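Local atomic coordinates of rhamnosidase B (PDB entry 2OKX), a protein that hydrolyses terminal alpha-L-rhamnose residues from rhamnose-containing glycosides, as a glycoside hydrolase of family 78. Residues A[40-45]-A[50-55]; A[90-95]-A[109-114]. All coordinates share one frame; numbering follows the deposited sequence.

How the contacts relate
Following the chain from its N terminus, contact 1 comes first. Strand 41-47 leads through a tight connection into strand 49-54, and 40-45 folds back on 50-55 across the gap between two sheets. The chain then runs on through strand 70-77 before 90-95 opens contact 2, which closes on 109-114 after a 13-residue connection. The two loops therefore follow in series and neither encloses the other. In space they join the same two sheets. Strands 49-54 and 87-96 are neighbours in one, and strands 41-47 and 110-117 in the other. Phe53 N probably donates a hydrogen bond to Ala91 O, 2.8 Å away. Together the contacts tie both layers of one beta-sandwich.

Contact 1 (A[40-45]-A[50-55]); sequences AMLHIT and YVLFVN
Ile44 lays its CD1 methyl over the ring of Tyr50, 4.0 Å from the ring centroid and 12° off the normal. This is a CH-pi contact near the middle of one face. The other branch, CG2, stands over the phenol end on the same side of the ring, 3.8 Å from Tyr50 OH. The two methyls thus follow the ring along its length. Ile44 CG1 lies anti to the backbone N (chi1 176°), which sends CD1 out over the ring. Its CD1 also brushes Leu52 CD1 at 4.5 Å. Further along, Leu42 meets Leu52 tip to tip, with CD1 4.0 Å from Leu52 CD2. The same Leu42 CD1 touches Val54 CG2 at 4.1 Å. This methyl therefore fills the hollow between Leu52 and Val54. No hydrogen bond crosses the gap, and the contact is buried. Tyr50 OH is hydrogen-bonded to Asp74 and Tyr76, which anchor the far end of the ring. An alanine here would remove the ring and is likely to leave a gap under Ile44 CD1 and deprive Asp74 and Tyr76 of a hydrogen-bonding partner. The two strands run nearly antiparallel (158°) but belong to facing sheets of a beta-sandwich. Strand 41-47 lies between strands 70-77 and 110-117, and strand 49-54 between strands 57-62 and 87-96.

Contact 2 (A[90-95]-A[109-114]); sequences IAVLVL and GGLIAE
Leu111 points its two methyls at Val92 across the interior of a beta-sandwich, the layered fold of this N-terminal region. The side chains meet tip to tip. Leu111 CD2 lies 3.8 Å from Val92 CB and 4.0 Å from Val92 CG2. Leu111 CD1 takes the other branch, Val92 CG1, at 4.0 Å. The leucine fork thus spans both methyls of the valine. Leu111 CG stands anti to its own N (chi1 168°), and this extends the fork toward the opposing strand. Val94 approaches the base of Leu111 at a slant, with its CG2 4.0 Å from Leu111 CB. No hydrogen bond links the two segments, and the touching residues are buried. The two layers meet here through apolar contacts.

The next shell sets the position of each wall. Val92 also packs on Tyr50 and Leu52 of the adjacent strand 49-54. Leu111 leans on Ile44 of strand 41-47 and on Phe26 of strand 22-31, and Phe26 also touches Val94. Backbone hydrogen bonds hold strand 87-96 between its neighbours: Val92 and Val94 bond to Phe26 and Arg24 of strand 22-31, Leu93 to Val51 of strand 49-54. Further along strand 110-117, Glu114 forms a salt bridge with Arg4.

The strand segments cross at 144°, antiparallel in sense but well twisted from alignment, and they lie in different sheets of the sandwich. Close to the start of strand 110-117, Val94 CG1 rests 4.0 Å from the carbonyl O of Gly110.

Contact 1 (A[40-45]-A[50-55])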
ATOM      1  N   ALA A  40      28.390 -19.367  -7.384  1.00 35.84           N
ATOM      2  CA  ALA A  40      28.799 -18.002  -7.661  1.00 34.42           C
ATOM      3  C   ALA A  40      27.679 -17.115  -7.129  1.00 34.59           C
ATOM      4  O   ALA A  40      26.600 -17.046  -7.718  1.00 33.32           O
ATOM      5  CB  ALA A  40      28.976 -17.800  -9.159  1.00 32.77           C
ATOM      6  N   MET A  41      27.937 -16.454  -6.006  1.00 32.90           N
ATOM      7  CA  MET A  41      26.946 -15.588  -5.383  1.00 31.70           C
ATOM      8  C   MET A  41      27.131 -14.120  -5.755  1.00 32.51           C
ATOM      9  O   MET A  41      28.256 -13.621  -5.839  1.00 33.28           O
ATOM     10  CB  MET A  41      27.006 -15.724  -3.857  1.00 30.64           C
ATOM     11  CG  MET A  41      26.749 -17.129  -3.330  1.00 30.51           C
ATOM     12  SD  MET A  41      25.163 -17.805  -3.883  1.00 30.17           S
ATOM     13  CE  MET A  41      24.012 -16.840  -2.876  1.00 27.64           C
ATOM     14  N   LEU A  42      26.013 -13.438  -5.979  1.00 29.97           N
ATOM     15  CA  LEU A  42      26.023 -12.021  -6.313  1.00 29.46           C
ATOM     16  C   LEU A  42      25.252 -11.314  -5.204  1.00 30.81           C
ATOM     17  O   LEU A  42      24.032 -11.465  -5.082  1.00 29.88           O
ATOM     18  CB  LEU A  42      25.356 -11.781  -7.670  1.00 25.61           C
ATOM     19  CG  LEU A  42      25.525 -10.392  -8.292  1.00 26.17           C
ATOM     20  CD1 LEU A  42      25.132 -10.431  -9.761  1.00 24.08           C
ATOM     21  CD2 LEU A  42      24.680  -9.373  -7.536  1.00 25.98           C
ATOM     22  N   HIS A  43      25.980 -10.562  -4.385  1.00 29.22           N
ATOM     23  CA  HIS A  43      25.406  -9.825  -3.266  1.00 28.37           C
ATOM     24  C   HIS A  43      25.169  -8.394  -3.720  1.00 27.75           C
ATOM     25  O   HIS A  43      26.069  -7.754  -4.262  1.00 28.66           O
ATOM     26  CB  HIS A  43      26.375  -9.860  -2.090  1.00 28.15           C
ATOM     27  CG  HIS A  43      26.846 -11.239  -1.746  1.00 27.40           C
ATOM     28  ND1 HIS A  43      26.063 -12.149  -1.069  1.00 26.58           N
ATOM     29  CD2 HIS A  43      28.021 -11.866  -1.996  1.00 27.02           C
ATOM     30  CE1 HIS A  43      26.735 -13.275  -0.913  1.00 26.86           C
ATOM     31  NE2 HIS A  43      27.927 -13.130  -1.467  1.00 28.47           N
ATOM     32  N   ILE A  44      23.967  -7.883  -3.483  1.00 27.63           N
ATOM     33  CA  ILE A  44      23.635  -6.545  -3.944  1.00 26.91           C
ATOM     34  C   ILE A  44      22.542  -5.817  -3.166  1.00 26.87           C
ATOM     35  O   ILE A  44      21.663  -6.431  -2.559  1.00 25.95           O
ATOM     36  CB  ILE A  44      23.192  -6.609  -5.430  1.00 29.34           C
ATOM     37  CG1 ILE A  44      22.742  -5.234  -5.928  1.00 27.49           C
ATOM     38  CG2 ILE A  44      22.052  -7.617  -5.582  1.00 30.20           C
ATOM     39  CD1 ILE A  44      22.323  -5.228  -7.394  1.00 29.67           C
ATOM     40  N   THR A  45      22.631  -4.492  -3.185  1.00 26.16           N
ATOM     41  CA  THR A  45      21.635  -3.626  -2.571  1.00 25.72           C
ATOM     42  C   THR A  45      21.775  -2.290  -3.280  1.00 25.68           C
ATOM     43  O   THR A  45      22.779  -2.038  -3.947  1.00 26.56           O
ATOM     44  CB  THR A  45      21.828  -3.455  -1.046  1.00 26.16           C
ATOM     45  OG1 THR A  45      20.666  -2.815  -0.501  1.00 25.99           O
ATOM     46  CG2 THR A  45      23.049  -2.601  -0.736  1.00 26.73           C
ATOM     47  N   TYR A  50      16.399  -1.518  -7.204  1.00 23.99           N
ATOM     48  CA  TYR A  50      17.141  -1.965  -8.378  1.00 22.92           C
ATOM     49  C   TYR A  50      16.472  -3.098  -9.152  1.00 23.29           C
ATOM     50  O   TYR A  50      15.592  -3.787  -8.639  1.00 21.52           O
ATOM     51  CB  TYR A  50      18.535  -2.457  -7.975  1.00 21.28           C
ATOM     52  CG  TYR A  50      18.519  -3.812  -7.288  1.00 20.49           C
ATOM     53  CD1 TYR A  50      18.487  -3.917  -5.898  1.00 18.81           C
ATOM     54  CD2 TYR A  50      18.474  -4.990  -8.033  1.00 20.91           C
ATOM     55  CE1 TYR A  50      18.409  -5.163  -5.267  1.00 18.25           C
ATOM     56  CE2 TYR A  50      18.390  -6.239  -7.413  1.00 20.33           C
ATOM     57  CZ  TYR A  50      18.357  -6.316  -6.033  1.00 20.35           C
ATOM     58  OH  TYR A  50      18.252  -7.547  -5.427  1.00 20.90           O
ATOM     59  N   VAL A  51      16.922  -3.273 -10.390  1.00 22.48           N
ATOM     60  CA  VAL A  51      16.496  -4.358 -11.267  1.00 23.80           C
ATOM     61  C   VAL A  51      17.829  -4.939 -11.760  1.00 24.57           C
ATOM     62  O   VAL A  51      18.615  -4.243 -12.409  1.00 26.04           O
ATOM     63  CB  VAL A  51      15.682  -3.872 -12.473  1.00 23.55           C
ATOM     64  CG1 VAL A  51      15.363  -5.061 -13.373  1.00 25.31           C
ATOM     65  CG2 VAL A  51      14.385  -3.209 -12.007  1.00 22.14           C
ATOM     66  N   LEU A  52      18.082  -6.203 -11.439  1.00 24.85           N
ATOM     67  CA  LEU A  52      19.338  -6.861 -11.799  1.00 25.12           C
ATOM     68  C   LEU A  52      19.321  -7.720 -13.058  1.00 27.14           C
ATOM     69  O   LEU A  52      18.404  -8.521 -13.269  1.00 26.54           O
ATOM     70  CB  LEU A  52      19.811  -7.723 -10.626  1.00 23.23           C
ATOM     71  CG  LEU A  52      21.014  -8.646 -10.859  1.00 24.59           C
ATOM     72  CD1 LEU A  52      22.277  -7.809 -11.050  1.00 22.93           C
ATOM     73  CD2 LEU A  52      21.173  -9.590  -9.669  1.00 23.92           C
ATOM     74  N   PHE A  53      20.358  -7.553 -13.880  1.00 27.24           N
ATOM     75  CA  PHE A  53      20.520  -8.312 -15.115  1.00 27.21           C
ATOM     76  C   PHE A  53      21.894  -8.979 -15.124  1.00 29.28           C
ATOM     77  O   PHE A  53      22.901  -8.350 -14.789  1.00 29.35           O
ATOM     78  CB  PHE A  53      20.427  -7.407 -16.346  1.00 27.82           C
ATOM     79  CG  PHE A  53      19.099  -6.733 -16.521  1.00 27.31           C
ATOM     80  CD1 PHE A  53      18.808  -5.553 -15.845  1.00 27.90           C
ATOM     81  CD2 PHE A  53      18.145  -7.263 -17.385  1.00 27.13           C
ATOM     82  CE1 PHE A  53      17.589  -4.906 -16.032  1.00 27.41           C
ATOM     83  CE2 PHE A  53      16.923  -6.624 -17.579  1.00 27.02           C
ATOM     84  CZ  PHE A  53      16.646  -5.444 -16.901  1.00 28.81           C
ATOM     85  N   VAL A  54      21.935 -10.254 -15.492  1.00 27.68           N
ATOM     86  CA  VAL A  54      23.197 -10.978 -15.570  1.00 27.99           C
ATOM     87  C   VAL A  54      23.280 -11.544 -16.976  1.00 28.26           C
ATOM     88  O   VAL A  54      22.511 -12.431 -17.350  1.00 28.32           O
ATOM     89  CB  VAL A  54      23.274 -12.124 -14.545  1.00 27.82           C
ATOM     90  CG1 VAL A  54      24.602 -12.854 -14.687  1.00 27.18           C
ATOM     91  CG2 VAL A  54      23.135 -11.571 -13.132  1.00 27.99           C
ATOM     92  N   ASN A  55      24.210 -11.006 -17.757  1.00 28.03           N
ATOM     93  CA  ASN A  55      24.397 -11.417 -19.137  1.00 27.94           C
ATOM     94  C   ASN A  55      23.133 -11.170 -19.945  1.00 27.98           C
ATOM     95  O   ASN A  55      22.783 -11.949 -20.829  1.00 30.11           O
ATOM     96  CB  ASN A  55      24.813 -12.890 -19.215  1.00 27.84           C
ATOM     97  CG  ASN A  55      26.259 -13.097 -18.816  1.00 29.67           C
ATOM     98  OD1 ASN A  55      27.146 -12.386 -19.288  1.00 31.00           O
ATOM     99  ND2 ASN A  55      26.507 -14.072 -17.950  1.00 28.79           N
TER

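Contact 2 (A[90-95]-A[109-114])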
ATOM      1  N   ILE A  90      27.411  -7.639 -16.061  1.00 35.53           N
ATOM      2  CA  ILE A  90      26.431  -7.374 -15.018  1.00 32.86           C
ATOM      3  C   ILE A  90      25.848  -6.006 -15.329  1.00 32.33           C
ATOM      4  O   ILE A  90      26.591  -5.039 -15.519  1.00 32.32           O
ATOM      5  CB  ILE A  90      27.070  -7.320 -13.616  1.00 32.51           C
ATOM      6  CG1 ILE A  90      27.823  -8.620 -13.325  1.00 33.35           C
ATOM      7  CG2 ILE A  90      25.992  -7.089 -12.569  1.00 31.28           C
ATOM      8  CD1 ILE A  90      26.947  -9.862 -13.348  1.00 35.65           C
ATOM      9  N   ALA A  91      24.524  -5.928 -15.400  1.00 30.51           N
ATOM     10  CA  ALA A  91      23.848  -4.670 -15.693  1.00 28.29           C
ATOM     11  C   ALA A  91      22.791  -4.420 -14.633  1.00 29.76           C
ATOM     12  O   ALA A  91      22.077  -5.338 -14.223  1.00 29.58           O
ATOM     13  CB  ALA A  91      23.205  -4.728 -17.067  1.00 28.13           C
ATOM     14  N   VAL A  92      22.688  -3.176 -14.183  1.00 29.25           N
ATOM     15  CA  VAL A  92      21.718  -2.844 -13.155  1.00 27.32           C
ATOM     16  C   VAL A  92      21.004  -1.534 -13.429  1.00 27.42           C
ATOM     17  O   VAL A  92      21.609  -0.566 -13.898  1.00 27.51           O
ATOM     18  CB  VAL A  92      22.384  -2.719 -11.767  1.00 26.49           C
ATOM     19  CG1 VAL A  92      21.316  -2.490 -10.702  1.00 25.89           C
ATOM     20  CG2 VAL A  92      23.212  -3.959 -11.456  1.00 25.31           C
ATOM     21  N   LEU A  93      19.708  -1.519 -13.144  1.00 25.46           N
ATOM     22  CA  LEU A  93      18.905  -0.317 -13.288  1.00 26.35           C
ATOM     23  C   LEU A  93      18.589   0.076 -11.855  1.00 27.02           C
ATOM     24  O   LEU A  93      18.017  -0.716 -11.109  1.00 26.54           O
ATOM     25  CB  LEU A  93      17.596  -0.597 -14.030  1.00 25.26           C
ATOM     26  CG  LEU A  93      16.628   0.594 -14.027  1.00 24.80           C
ATOM     27  CD1 LEU A  93      17.199   1.710 -14.888  1.00 26.58           C
ATOM     28  CD2 LEU A  93      15.264   0.169 -14.555  1.00 25.31           C
ATOM     29  N   VAL A  94      18.984   1.277 -11.455  1.00 27.12           N
ATOM     30  CA  VAL A  94      18.707   1.723 -10.101  1.00 25.60           C
ATOM     31  C   VAL A  94      17.743   2.898 -10.140  1.00 25.61           C
ATOM     32  O   VAL A  94      17.966   3.876 -10.856  1.00 24.71           O
ATOM     33  CB  VAL A  94      20.001   2.147  -9.358  1.00 26.15           C
ATOM     34  CG1 VAL A  94      19.656   2.697  -7.978  1.00 24.01           C
ATOM     35  CG2 VAL A  94      20.943   0.956  -9.224  1.00 24.69           C
ATOM     36  N   LEU A  95      16.651   2.780  -9.392  1.00 24.65           N
ATOM     37  CA  LEU A  95      15.664   3.848  -9.316  1.00 22.75           C
ATOM     38  C   LEU A  95      15.948   4.602  -8.025  1.00 23.40           C
ATOM     39  O   LEU A  95      15.932   4.006  -6.951  1.00 23.02           O
ATOM     40  CB  LEU A  95      14.236   3.286  -9.245  1.00 23.10           C
ATOM     41  CG  LEU A  95      13.630   2.465 -10.386  1.00 21.54           C
ATOM     42  CD1 LEU A  95      14.275   1.080 -10.437  1.00 21.69           C
ATOM     43  CD2 LEU A  95      12.128   2.337 -10.159  1.00 21.22           C
ATOM     44  N   GLY A 109      21.529   8.401  -4.048  1.00 29.17           N
ATOM     45  CA  GLY A 109      21.630   7.422  -5.113  1.00 29.70           C
ATOM     46  C   GLY A 109      22.829   6.521  -4.900  1.00 30.53           C
ATOM     47  O   GLY A 109      23.898   6.990  -4.518  1.00 32.39           O
ATOM     48  N   GLY A 110      22.665   5.225  -5.134  1.00 29.17           N
ATOM     49  CA  GLY A 110      23.786   4.332  -4.943  1.00 28.76           C
ATOM     50  C   GLY A 110      23.539   2.873  -5.260  1.00 29.61           C
ATOM     51  O   GLY A 110      22.421   2.367  -5.153  1.00 28.62           O
ATOM     52  N   LEU A 111      24.614   2.203  -5.654  1.00 29.16           N
ATOM     53  CA  LEU A 111      24.587   0.789  -5.983  1.00 28.79           C
ATOM     54  C   LEU A 111      25.867   0.132  -5.489  1.00 30.34           C
ATOM     55  O   LEU A 111      26.959   0.672  -5.664  1.00 30.41           O
ATOM     56  CB  LEU A 111      24.492   0.588  -7.493  1.00 29.09           C
ATOM     57  CG  LEU A 111      24.757  -0.851  -7.957  1.00 30.36           C
ATOM     58  CD1 LEU A 111      23.643  -1.765  -7.468  1.00 30.08           C
ATOM     59  CD2 LEU A 111      24.855  -0.893  -9.476  1.00 30.04           C
ATOM     60  N   ILE A 112      25.724  -1.025  -4.857  1.00 29.64           N
ATOM     61  CA  ILE A 112      26.871  -1.780  -4.383  1.00 29.63           C
ATOM     62  C   ILE A 112      26.582  -3.251  -4.675  1.00 30.55           C
ATOM     63  O   ILE A 112      25.555  -3.791  -4.253  1.00 28.93           O
ATOM     64  CB  ILE A 112      27.128  -1.557  -2.870  1.00 29.69           C
ATOM     65  CG1 ILE A 112      28.422  -2.264  -2.463  1.00 29.04           C
ATOM     66  CG2 ILE A 112      25.950  -2.055  -2.047  1.00 29.21           C
ATOM     67  CD1 ILE A 112      28.908  -1.908  -1.077  1.00 27.47           C
ATOM     68  N   ALA A 113      27.478  -3.885  -5.427  1.00 29.22           N
ATOM     69  CA  ALA A 113      27.313  -5.284  -5.795  1.00 30.77           C
ATOM     70  C   ALA A 113      28.653  -5.987  -5.893  1.00 31.91           C
ATOM     71  O   ALA A 113      29.656  -5.390  -6.283  1.00 33.15           O
ATOM     72  CB  ALA A 113      26.572  -5.388  -7.123  1.00 29.13           C
ATOM     73  N   GLU A 114      28.663  -7.267  -5.547  1.00 33.61           N
ATOM     74  CA  GLU A 114      29.888  -8.047  -5.587  1.00 34.10           C
ATOM     75  C   GLU A 114      29.589  -9.508  -5.895  1.00 34.25           C
ATOM     76  O   GLU A 114      28.687 -10.101  -5.301  1.00 32.82           O
ATOM     77  CB  GLU A 114      30.600  -7.944  -4.237  1.00 33.95           C
ATOM     78  CG  GLU A 114      32.000  -8.535  -4.211  1.00 36.85           C
ATOM     79  CD  GLU A 114      32.574  -8.575  -2.810  1.00 36.65           C
ATOM     80  OE1 GLU A 114      32.406  -7.581  -2.075  1.00 37.48           O
ATOM     81  OE2 GLU A 114      33.199  -9.593  -2.447  1.00 39.30           O
TER